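Local coordinates for protein alkaline serine protease AL20 (Nesterenkonia abyssinica, PDB 3CP7) that probably cleaves peptide bonds in proteins as a secreted, thermostable alkaline serine endopeptidase of the trypsin-like fold, at residues A[36-40]-A[41-45]; A[97-101]-A[102-106]; A[192-196]-A[197-201]. All coordinates share one frame; numbering follows the deposited sequence.

Contact 1. Residues A[36-40]-A[41-45]. With FMT (formic acid), chain C.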
ATOM      1  N   VAL A  36      -8.823   4.084  10.671  1.00  8.51           N
ATOM      2  CA  VAL A  36     -10.159   3.557  10.373  1.00  8.42           C
ATOM      3  C   VAL A  36     -10.098   2.499   9.272  1.00  8.15           C
ATOM      4  O   VAL A  36      -9.324   2.615   8.306  1.00  8.95           O
ATOM      5  CB  VAL A  36     -11.189   4.660  10.001  1.00  8.48           C
ATOM      6  CG1 VAL A  36     -11.437   5.595  11.178  1.00 10.26           C
ATOM      7  CG2 VAL A  36     -10.750   5.457   8.766  1.00  9.15           C
ATOM      8  N   ALA A  37     -10.919   1.469   9.433  1.00  7.63           N
ATOM      9  CA  ALA A  37     -11.118   0.452   8.412  1.00  7.85           C
ATOM     10  C   ALA A  37     -12.229   0.899   7.491  1.00  7.61           C
ATOM     11  O   ALA A  37     -13.249   1.454   7.931  1.00  7.87           O
ATOM     12  CB  ALA A  37     -11.496  -0.854   9.050  1.00  8.35           C
ATOM     13  N   THR A  38     -12.029   0.643   6.204  1.00  7.55           N
ATOM     14  CA  THR A  38     -13.038   0.962   5.206  1.00  7.48           C
ATOM     15  C   THR A  38     -12.862   0.025   4.010  1.00  7.33           C
ATOM     16  O   THR A  38     -12.104  -0.954   4.090  1.00  7.46           O
ATOM     17  CB  THR A  38     -12.973   2.467   4.816  1.00  7.73           C
ATOM     18  OG1 THR A  38     -14.130   2.812   4.049  1.00  7.44           O
ATOM     19  CG2 THR A  38     -11.709   2.813   4.030  1.00  7.48           C
ATOM     20  N   ALA A  39     -13.575   0.296   2.919  1.00  7.00           N
ATOM     21  CA  ALA A  39     -13.412  -0.479   1.680  1.00  7.50           C
ATOM     22  C   ALA A  39     -12.339   0.163   0.815  1.00  7.72           C
ATOM     23  O   ALA A  39     -12.175   1.384   0.811  1.00  8.81           O
ATOM     24  CB  ALA A  39     -14.730  -0.558   0.915  1.00  7.62           C
ATOM     25  N   GLY A  40     -11.625  -0.659   0.055  1.00  7.73           N
ATOM     26  CA  GLY A  40     -10.657  -0.138  -0.909  1.00  8.39           C
ATOM     27  C   GLY A  40     -11.288   0.858  -1.862  1.00  8.49           C
ATOM     28  O   GLY A  40     -10.705   1.907  -2.137  1.00  8.82           O
ATOM     29  N   HIS A  41     -12.490   0.561  -2.359  1.00  8.44           N
ATOM     30  CA  HIS A  41     -13.119   1.427  -3.339  1.00  9.00           C
ATOM     31  C   HIS A  41     -13.591   2.752  -2.747  1.00  9.40           C
ATOM     32  O   HIS A  41     -13.959   3.656  -3.493  1.00 10.79           O
ATOM     33  CB  HIS A  41     -14.229   0.691  -4.102  1.00  8.79           C
ATOM     34  CG  HIS A  41     -15.541   0.602  -3.381  1.00  8.19           C
ATOM     35  ND1 HIS A  41     -15.970  -0.538  -2.728  1.00  7.68           N
ATOM     36  CD2 HIS A  41     -16.546   1.507  -3.265  1.00  8.81           C
ATOM     37  CE1 HIS A  41     -17.176  -0.319  -2.225  1.00  7.66           C
ATOM     38  NE2 HIS A  41     -17.547   0.909  -2.541  1.00  8.95           N
ATOM     39  N   CYS A  42     -13.571   2.877  -1.420  1.00  9.37           N
ATOM     40  CA  CYS A  42     -13.899   4.147  -0.762  1.00 10.12           C
ATOM     41  C   CYS A  42     -12.698   5.080  -0.680  1.00 10.67           C
ATOM     42  O   CYS A  42     -12.840   6.236  -0.264  1.00 11.47           O
ATOM     43  CB  CYS A  42     -14.415   3.903   0.654  1.00 10.08           C
ATOM     44  SG  CYS A  42     -16.016   3.049   0.723  1.00 11.58           S
ATOM     45  N   LEU A  43     -11.516   4.600  -1.061  1.00 10.30           N
ATOM     46  CA  LEU A  43     -10.355   5.494  -1.050  1.00 10.37           C
ATOM     47  C   LEU A  43      -9.428   5.369  -2.256  1.00 10.61           C
ATOM     48  O   LEU A  43      -8.449   6.123  -2.365  1.00 10.33           O
ATOM     49  CB  LEU A  43      -9.580   5.415   0.279  1.00 10.77           C
ATOM     50  CG  LEU A  43      -9.148   4.058   0.834  1.00  9.22           C
ATOM     51  CD1 LEU A  43      -8.079   3.425  -0.071  1.00 11.55           C
ATOM     52  CD2 LEU A  43      -8.633   4.234   2.261  1.00 10.81           C
ATOM     53  N   HIS A  44      -9.751   4.466  -3.181  1.00 10.59           N
ATOM     54  CA  HIS A  44      -8.952   4.303  -4.392  1.00 11.48           C
ATOM     55  C   HIS A  44      -9.821   3.782  -5.528  1.00 12.18           C
ATOM     56  O   HIS A  44     -10.663   2.905  -5.313  1.00 11.35           O
ATOM     57  CB  HIS A  44      -7.758   3.372  -4.144  1.00 11.09           C
ATOM     58  CG  HIS A  44      -6.761   3.370  -5.260  1.00 10.75           C
ATOM     59  ND1 HIS A  44      -6.969   2.689  -6.437  1.00 11.65           N
ATOM     60  CD2 HIS A  44      -5.568   3.998  -5.391  1.00 11.91           C
ATOM     61  CE1 HIS A  44      -5.936   2.880  -7.242  1.00 12.13           C
ATOM     62  NE2 HIS A  44      -5.076   3.680  -6.635  1.00 12.36           N
ATOM     63  N   ASP A  45      -9.596   4.306  -6.736  1.00 13.95           N
ATOM     64  CA  ASP A  45     -10.415   3.976  -7.911  1.00 15.88           C
ATOM     65  C   ASP A  45     -10.373   2.500  -8.311  1.00 16.19           C
ATOM     66  O   ASP A  45     -11.323   1.987  -8.911  1.00 16.99           O
ATOM     67  CB  ASP A  45      -9.957   4.779  -9.146  1.00 16.54           C
ATOM     68  CG  ASP A  45     -10.145   6.289  -9.013  1.00 19.65           C
ATOM     69  OD1 ASP A  45     -11.032   6.765  -8.266  1.00 21.86           O
ATOM     70  OD2 ASP A  45      -9.399   7.010  -9.712  1.00 22.39           O
TER
HETATM   71  C   FMT C 219     -20.603   3.227  -1.904  1.00 13.46           C
HETATM   72  O1  FMT C 219     -19.642   2.776  -2.550  1.00 13.54           O
HETATM   73  O2  FMT C 219     -21.317   2.521  -1.188  1.00 12.36           O

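Contact 2. Residues A[97-101]-A[102-106]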
ATOM      1  N   LEU A  97      -5.756   8.950   9.919  1.00 10.14           N
ATOM      2  CA  LEU A  97      -6.296  10.294  10.029  1.00 10.71           C
ATOM      3  C   LEU A  97      -5.354  11.266  10.709  1.00 11.45           C
ATOM      4  O   LEU A  97      -4.422  10.879  11.407  1.00 11.97           O
ATOM      5  CB  LEU A  97      -7.653  10.264  10.754  1.00 10.56           C
ATOM      6  CG  LEU A  97      -8.689   9.271  10.190  1.00 10.11           C
ATOM      7  CD1 LEU A  97      -9.951   9.312  11.015  1.00 11.66           C
ATOM      8  CD2 LEU A  97      -9.002   9.492   8.696  1.00 11.49           C
ATOM      9  N   GLU A  98      -5.618  12.542  10.467  1.00 11.66           N
ATOM     10  CA  GLU A  98      -4.898  13.635  11.098  1.00 12.37           C
ATOM     11  C   GLU A  98      -5.003  13.586  12.619  1.00 12.57           C
ATOM     12  O   GLU A  98      -5.893  12.937  13.195  1.00 12.40           O
ATOM     13  CB  GLU A  98      -5.463  14.968  10.603  1.00 12.30           C
ATOM     14  CG  GLU A  98      -6.895  15.241  11.074  1.00 12.81           C
ATOM     15  CD  GLU A  98      -7.453  16.582  10.622  1.00 13.62           C
ATOM     16  OE1 GLU A  98      -6.686  17.571  10.568  1.00 17.23           O
ATOM     17  OE2 GLU A  98      -8.671  16.648  10.349  1.00 14.59           O
ATOM     18  N   THR A  99      -4.070  14.290  13.254  1.00 13.84           N
ATOM     19  CA  THR A  99      -4.107  14.569  14.672  1.00 15.34           C
ATOM     20  C   THR A  99      -4.470  16.050  14.819  1.00 15.90           C
ATOM     21  O   THR A  99      -3.979  16.889  14.061  1.00 16.97           O
ATOM     22  CB  THR A  99      -2.734  14.266  15.300  1.00 15.64           C
ATOM     23  OG1 THR A  99      -2.462  12.864  15.193  1.00 16.64           O
ATOM     24  CG2 THR A  99      -2.693  14.640  16.758  1.00 17.22           C
ATOM     25  N   LYS A 100      -5.368  16.353  15.754  1.00 16.97           N
ATOM     26  CA  LYS A 100      -5.848  17.722  15.953  1.00 17.89           C
ATOM     27  C   LYS A 100      -5.316  18.269  17.262  1.00 18.73           C
ATOM     28  O   LYS A 100      -5.765  17.854  18.330  1.00 18.65           O
ATOM     29  CB  LYS A 100      -7.371  17.755  15.992  1.00 17.85           C
ATOM     30  CG  LYS A 100      -8.047  17.433  14.688  1.00 18.09           C
ATOM     31  CD  LYS A 100      -9.541  17.527  14.883  1.00 19.01           C
ATOM     32  CE  LYS A 100     -10.282  17.164  13.629  1.00 19.35           C
ATOM     33  NZ  LYS A 100     -11.695  17.595  13.762  1.00 20.12           N
ATOM     34  N   GLY A 101      -4.353  19.186  17.176  1.00 19.57           N
ATOM     35  CA  GLY A 101      -3.766  19.806  18.369  1.00 20.28           C
ATOM     36  C   GLY A 101      -3.299  18.762  19.367  1.00 20.21           C
ATOM     37  O   GLY A 101      -3.540  18.875  20.578  1.00 21.66           O
ATOM     38  N   GLY A 102      -2.655  17.724  18.843  1.00 19.79           N
ATOM     39  CA  GLY A 102      -2.158  16.626  19.654  1.00 18.58           C
ATOM     40  C   GLY A 102      -3.152  15.503  19.900  1.00 17.56           C
ATOM     41  O   GLY A 102      -2.768  14.466  20.435  1.00 18.18           O
ATOM     42  N   THR A 103      -4.416  15.692  19.508  1.00 15.90           N
ATOM     43  CA  THR A 103      -5.450  14.677  19.770  1.00 14.85           C
ATOM     44  C   THR A 103      -5.685  13.773  18.566  1.00 13.39           C
ATOM     45  O   THR A 103      -5.996  14.240  17.473  1.00 13.50           O
ATOM     46  CB  THR A 103      -6.797  15.296  20.183  1.00 14.90           C
ATOM     47  OG1 THR A 103      -6.567  16.330  21.151  1.00 16.61           O
ATOM     48  CG2 THR A 103      -7.721  14.234  20.778  1.00 15.56           C
ATOM     49  N   THR A 104      -5.515  12.476  18.784  1.00 12.25           N
ATOM     50  CA  THR A 104      -5.806  11.476  17.757  1.00 11.32           C
ATOM     51  C   THR A 104      -7.286  11.075  17.814  1.00 11.16           C
ATOM     52  O   THR A 104      -7.966  11.261  18.829  1.00 10.97           O
ATOM     53  CB  THR A 104      -4.960  10.226  17.959  1.00 11.85           C
ATOM     54  OG1 THR A 104      -5.227   9.709  19.263  1.00 11.47           O
ATOM     55  CG2 THR A 104      -3.456  10.538  17.823  1.00 11.88           C
ATOM     56  N   VAL A 105      -7.790  10.503  16.724  1.00 10.07           N
ATOM     57  CA  VAL A 105      -9.213  10.187  16.670  1.00 10.01           C
ATOM     58  C   VAL A 105      -9.608   9.157  17.737  1.00  9.76           C
ATOM     59  O   VAL A 105     -10.703   9.232  18.304  1.00  9.55           O
ATOM     60  CB  VAL A 105      -9.656   9.747  15.248  1.00  9.83           C
ATOM     61  CG1 VAL A 105      -9.278   8.278  14.952  1.00 10.51           C
ATOM     62  CG2 VAL A 105     -11.142   9.951  15.077  1.00 10.12           C
ATOM     63  N   GLN A 106      -8.723   8.199  18.009  1.00  9.88           N
ATOM     64  CA  GLN A 106      -9.022   7.173  19.001  1.00 10.10           C
ATOM     65  C   GLN A 106      -9.046   7.775  20.409  1.00 10.20           C
ATOM     66  O   GLN A 106      -9.848   7.365  21.236  1.00  9.93           O
ATOM     67  CB  GLN A 106      -8.040   5.992  18.900  1.00 10.38           C
ATOM     68  CG  GLN A 106      -8.464   4.762  19.705  1.00 10.55           C
ATOM     69  CD  GLN A 106      -7.585   3.539  19.478  1.00 10.44           C
ATOM     70  OE1 GLN A 106      -7.472   2.678  20.367  1.00 13.34           O
ATOM     71  NE2 GLN A 106      -7.002   3.425  18.302  1.00  7.78           N
TER
HETATM   72  O   HOH W   1      -6.075  10.550  14.517  1.00 11.48           O
HETATM   73  O   HOH W   2      -1.547  17.814  16.313  1.00 34.69           O

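Contact 3. Residues A[192-196]-A[197-201]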
ATOM      1  N   THR A 192     -25.993  -7.166  -9.160  1.00 10.54           N
ATOM      2  CA  THR A 192     -27.226  -6.652  -9.757  1.00 11.40           C
ATOM      3  C   THR A 192     -28.363  -7.682  -9.739  1.00 12.04           C
ATOM      4  O   THR A 192     -29.531  -7.307  -9.626  1.00 12.63           O
ATOM      5  CB  THR A 192     -26.994  -6.228 -11.217  1.00 11.66           C
ATOM      6  OG1 THR A 192     -26.341  -7.296 -11.910  1.00 11.81           O
ATOM      7  CG2 THR A 192     -26.128  -4.974 -11.275  1.00 11.64           C
ATOM      8  N   PHE A 193     -28.025  -8.968  -9.832  1.00 12.01           N
ATOM      9  CA  PHE A 193     -29.038 -10.035  -9.879  1.00 13.01           C
ATOM     10  C   PHE A 193     -29.523 -10.473  -8.500  1.00 13.39           C
ATOM     11  O   PHE A 193     -30.452 -11.267  -8.388  1.00 13.94           O
ATOM     12  CB  PHE A 193     -28.500 -11.257 -10.639  1.00 12.92           C
ATOM     13  CG  PHE A 193     -27.268 -11.865 -10.024  1.00 12.49           C
ATOM     14  CD1 PHE A 193     -26.009 -11.545 -10.501  1.00 11.64           C
ATOM     15  CD2 PHE A 193     -27.366 -12.776  -8.977  1.00 12.89           C
ATOM     16  CE1 PHE A 193     -24.870 -12.094  -9.943  1.00 12.60           C
ATOM     17  CE2 PHE A 193     -26.235 -13.322  -8.404  1.00 13.00           C
ATOM     18  CZ  PHE A 193     -24.982 -12.983  -8.878  1.00 12.69           C
ATOM     19  N   LEU A 194     -28.894  -9.966  -7.446  1.00 12.84           N
ATOM     20  CA  LEU A 194     -29.146 -10.482  -6.108  1.00 13.56           C
ATOM     21  C   LEU A 194     -29.505  -9.345  -5.155  1.00 14.07           C
ATOM     22  O   LEU A 194     -28.644  -8.828  -4.451  1.00 13.49           O
ATOM     23  CB  LEU A 194     -27.920 -11.274  -5.628  1.00 13.40           C
ATOM     24  CG  LEU A 194     -28.016 -12.121  -4.357  1.00 12.89           C
ATOM     25  CD1 LEU A 194     -29.114 -13.190  -4.448  1.00 15.21           C
ATOM     26  CD2 LEU A 194     -26.672 -12.748  -4.032  1.00 14.74           C
ATOM     27  N   PRO A 195     -30.782  -8.923  -5.147  1.00 15.02           N
ATOM     28  CA  PRO A 195     -31.147  -7.850  -4.219  1.00 15.00           C
ATOM     29  C   PRO A 195     -30.941  -8.230  -2.754  1.00 14.18           C
ATOM     30  O   PRO A 195     -31.032  -9.405  -2.388  1.00 14.10           O
ATOM     31  CB  PRO A 195     -32.636  -7.600  -4.500  1.00 16.15           C
ATOM     32  CG  PRO A 195     -33.095  -8.707  -5.372  1.00 16.32           C
ATOM     33  CD  PRO A 195     -31.909  -9.369  -5.989  1.00 15.77           C
ATOM     34  N   ASN A 196     -30.634  -7.221  -1.947  1.00 13.35           N
ATOM     35  CA  ASN A 196     -30.589  -7.373  -0.488  1.00 12.69           C
ATOM     36  C   ASN A 196     -29.583  -8.400   0.045  1.00 12.22           C
ATOM     37  O   ASN A 196     -29.832  -9.057   1.063  1.00 12.07           O
ATOM     38  CB  ASN A 196     -31.991  -7.679   0.064  1.00 13.41           C
ATOM     39  CG  ASN A 196     -32.984  -6.581  -0.235  1.00 14.33           C
ATOM     40  OD1 ASN A 196     -34.176  -6.843  -0.405  1.00 18.85           O
ATOM     41  ND2 ASN A 196     -32.505  -5.355  -0.328  1.00 13.90           N
ATOM     42  N   VAL A 197     -28.452  -8.546  -0.642  1.00 10.67           N
ATOM     43  CA  VAL A 197     -27.322  -9.296  -0.098  1.00 10.76           C
ATOM     44  C   VAL A 197     -26.080  -8.416  -0.208  1.00 10.11           C
ATOM     45  O   VAL A 197     -25.781  -7.877  -1.269  1.00 10.13           O
ATOM     46  CB  VAL A 197     -27.117 -10.664  -0.800  1.00 10.72           C
ATOM     47  CG1 VAL A 197     -25.930 -11.419  -0.195  1.00 10.20           C
ATOM     48  CG2 VAL A 197     -28.376 -11.528  -0.682  1.00 12.05           C
ATOM     49  N   MET A 198     -25.385  -8.245   0.915  1.00  9.17           N
ATOM     50  CA  MET A 198     -24.142  -7.479   0.957  1.00  9.27           C
ATOM     51  C   MET A 198     -22.953  -8.423   1.044  1.00  8.41           C
ATOM     52  O   MET A 198     -22.934  -9.334   1.879  1.00  8.46           O
ATOM     53  CB  MET A 198     -24.133  -6.566   2.175  1.00  9.39           C
ATOM     54  CG  MET A 198     -22.834  -5.760   2.332  1.00  9.53           C
ATOM     55  SD  MET A 198     -22.718  -4.383   1.180  1.00 11.08           S
ATOM     56  CE  MET A 198     -23.935  -3.281   1.923  1.00 12.05           C
ATOM     57  N   PHE A 199     -21.956  -8.197   0.189  1.00  8.24           N
ATOM     58  CA  PHE A 199     -20.730  -8.970   0.232  1.00  7.66           C
ATOM     59  C   PHE A 199     -19.613  -8.180   0.863  1.00  7.73           C
ATOM     60  O   PHE A 199     -19.510  -6.961   0.690  1.00  7.93           O
ATOM     61  CB  PHE A 199     -20.350  -9.482  -1.164  1.00  8.54           C
ATOM     62  CG  PHE A 199     -21.341 -10.468  -1.691  1.00  8.22           C
ATOM     63  CD1 PHE A 199     -22.471 -10.033  -2.365  1.00  8.79           C
ATOM     64  CD2 PHE A 199     -21.188 -11.827  -1.436  1.00  9.28           C
ATOM     65  CE1 PHE A 199     -23.436 -10.946  -2.815  1.00  9.88           C
ATOM     66  CE2 PHE A 199     -22.148 -12.753  -1.877  1.00  9.91           C
ATOM     67  CZ  PHE A 199     -23.270 -12.310  -2.560  1.00  9.74           C
ATOM     68  N   GLY A 200     -18.804  -8.905   1.620  1.00  7.52           N
ATOM     69  CA  GLY A 200     -17.644  -8.334   2.275  1.00  7.49           C
ATOM     70  C   GLY A 200     -16.470  -9.262   2.111  1.00  8.19           C
ATOM     71  O   GLY A 200     -16.633 -10.479   2.081  1.00  7.98           O
ATOM     72  N   PRO A 201     -15.263  -8.700   2.011  1.00  7.29           N
ATOM     73  CA  PRO A 201     -14.096  -9.540   1.764  1.00  7.65           C
ATOM     74  C   PRO A 201     -13.679 -10.370   2.972  1.00  7.43           C
ATOM     75  O   PRO A 201     -13.904  -9.968   4.124  1.00  7.68           O
ATOM     76  CB  PRO A 201     -13.004  -8.520   1.415  1.00  7.64           C
ATOM     77  CG  PRO A 201     -13.415  -7.284   2.200  1.00  7.28           C
ATOM     78  CD  PRO A 201     -14.915  -7.264   2.070  1.00  7.34           C
TER
HETATM   79  O   HOH W   3     -26.047  -8.782  -3.936  1.00 11.04           O

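Contact 1. Residues A[36-40]-A[41-45]
The TAGHC sequence of trypsin-like serine proteases makes this tight corner, where strand 35-38 leaves the first barrel and curls into a short 3-10 turn carrying His41. Ala39 and Cys42 meet across it twice: Cys42 N donates to Ala39 O at 3.0 Å, coming from above the carbonyl plane, and Ala39 CB lies against the sulfur. One residue on, Gly40 O accepts from Leu43 N (3.0 Å, nearly straight at 163°) and takes a weak second bond from His44 N. His41 has CG between its backbone N and carbonyl carbon (chi1 81°); this torsion places the ring beside Ala39, ND1 3.8 Å from its CB, while Cys42 SG sits over one ring face, offset toward the rim. His41, with Asp91 hydrogen-bonded to ND1 and Ser169 touching the ring, matches the catalytic triad geometry of this fold and is probably the general base. At the other ring nitrogen, NE2 donates to O1 of a formic acid molecule at 2.8 Å, which is also hydrogen-bonded to Ser169 OG and Gly167 N; probably from the crystallisation liquor, it occupies what is likely the active site. Putting an alanine at His41 would probably leave Asp91 and the formic acid each without its imidazole partner and break the link toward Ser169. The same Cys42 is tied to Cys23 by a disulfide, and its CB rests 3.6 Å from Thr38 OG1, a hydroxyl hydrogen-bonded to Ser24 O. On the barrel side Thr38 CG2 touches Leu43 CD2 at 3.8 Å.

Contact 2. Residues A[97-101]-A[102-106]
A two-residue beta hairpin turn joins Lys100 to Thr103 at the edge of the first barrel, between strand 93-97 and helix 105-109. The two residues form a single antiparallel, hydrogen-bonded pair: Lys100 N donates to Thr103 O at 2.8 Å and 168°, and Thr103 N returns the bond to Lys100 O at the same length. Gly101 and Gly102 fill the middle of this type I' turn. Both have positive phi, and at Gly102 a CB would run into the carbonyl oxygen of Gly101. Thr99 lays its methyl CG2 against Gly102 C (3.3 Å); with that methyl anti to the backbone N, OG1 lies instead beside the N and faces Thr104 CG2 at 3.6 Å. These two threonine side chains run side by side, pointing the same way. Thr99 CA also offers a CA-H...O contact to Thr103 O. At the turn itself a water accepts from Gly102 N and donates weakly to Thr99 O. Where the two arms part, another water donates to Glu98 O at 2.7 Å and accepts from Val105 N. Nearer the barrel, Leu97 CD1 meets Val105 CG1 at 4.1 Å, and Trp71 of strand 71-78 touches both side chains. Lys100, stretched out beyond CG, leads away from the turn to a cation-pi contact with Trp71 and a hydrogen bond to Val70 O. Thr104 is the N-cap of the helix, its OG1 making a weak bond to Gln107 N. The chemistry implies a turn set mainly by backbone bonds and two glycines, with water completing the first helical N-H and an apolar pair joining helix to barrel.

Contact 3. Residues A[192-196]-A[197-201]
Val197, the first residue of strand 197-200, packs back onto Leu194 across the type II turn that runs from Leu194 to Val197. Its CG2 approaches Leu194 CG at 3.7 Å, the two branched side chains crossing obliquely, and the same methyl lies 3.4 Å from Asn196 O. CG1, anti to the backbone N (chi1 -180°), comes within 4.1 Å of Leu194 CD2. The turn itself carries Pro195 and Asn196 at its corners, the latter with positive phi, as the third position of a type II turn requires. No direct hydrogen bond closes it; instead a water donates to Leu194 O at 2.6 Å and to Val197 O at 2.8 Å, bridging the two carbonyls. Met198 points its side chain away from the turn, to Cys162 and Ser168, near, without touching, the putative triad. Phe199 brings its ring end to Leu194, whose CD2 touches the ring at the edge, near the ring plane, with CZ the closest atom at 3.7 Å and the side chains at about a right angle. The water lies near that ring plane too. Tyr191 meets the Phe199 ring edge-to-face, and the Tyr189 ring meets it with planes about 15° apart. Gly200 then bonds through its backbone with Gln158, and Pro201 O accepts from Ser185 OG. Strand 197-200, its backbone hydrogen-bonded by Met198 to Ile160 and by Phe199 to Ser188 and Tyr189, thus lies between strands 158-161 and 183-191, consistent with closing the second barrel of the trypsin-like fold.

Along the chain the three contacts follow in series. Contacts 1 and 2 belong to the first barrel, leaving from its neighbouring antiparallel strands 35-38 and 93-97; their centres are about 20 Å apart, yet Val36 CG1 and Leu97 CD1 touch at 4.0 Å. Contact 3 lies on strand 197-200 of the second sheet, which it appears to close by bonding to strand 183-191; its centre is about 18 Å from that of contact 1 and about 35 Å from that of contact 2, across the chain's centre. Contact 1 thus lies between the other two, consistent with an active site at the junction of the two halves, which Met198 approaches from the second sheet.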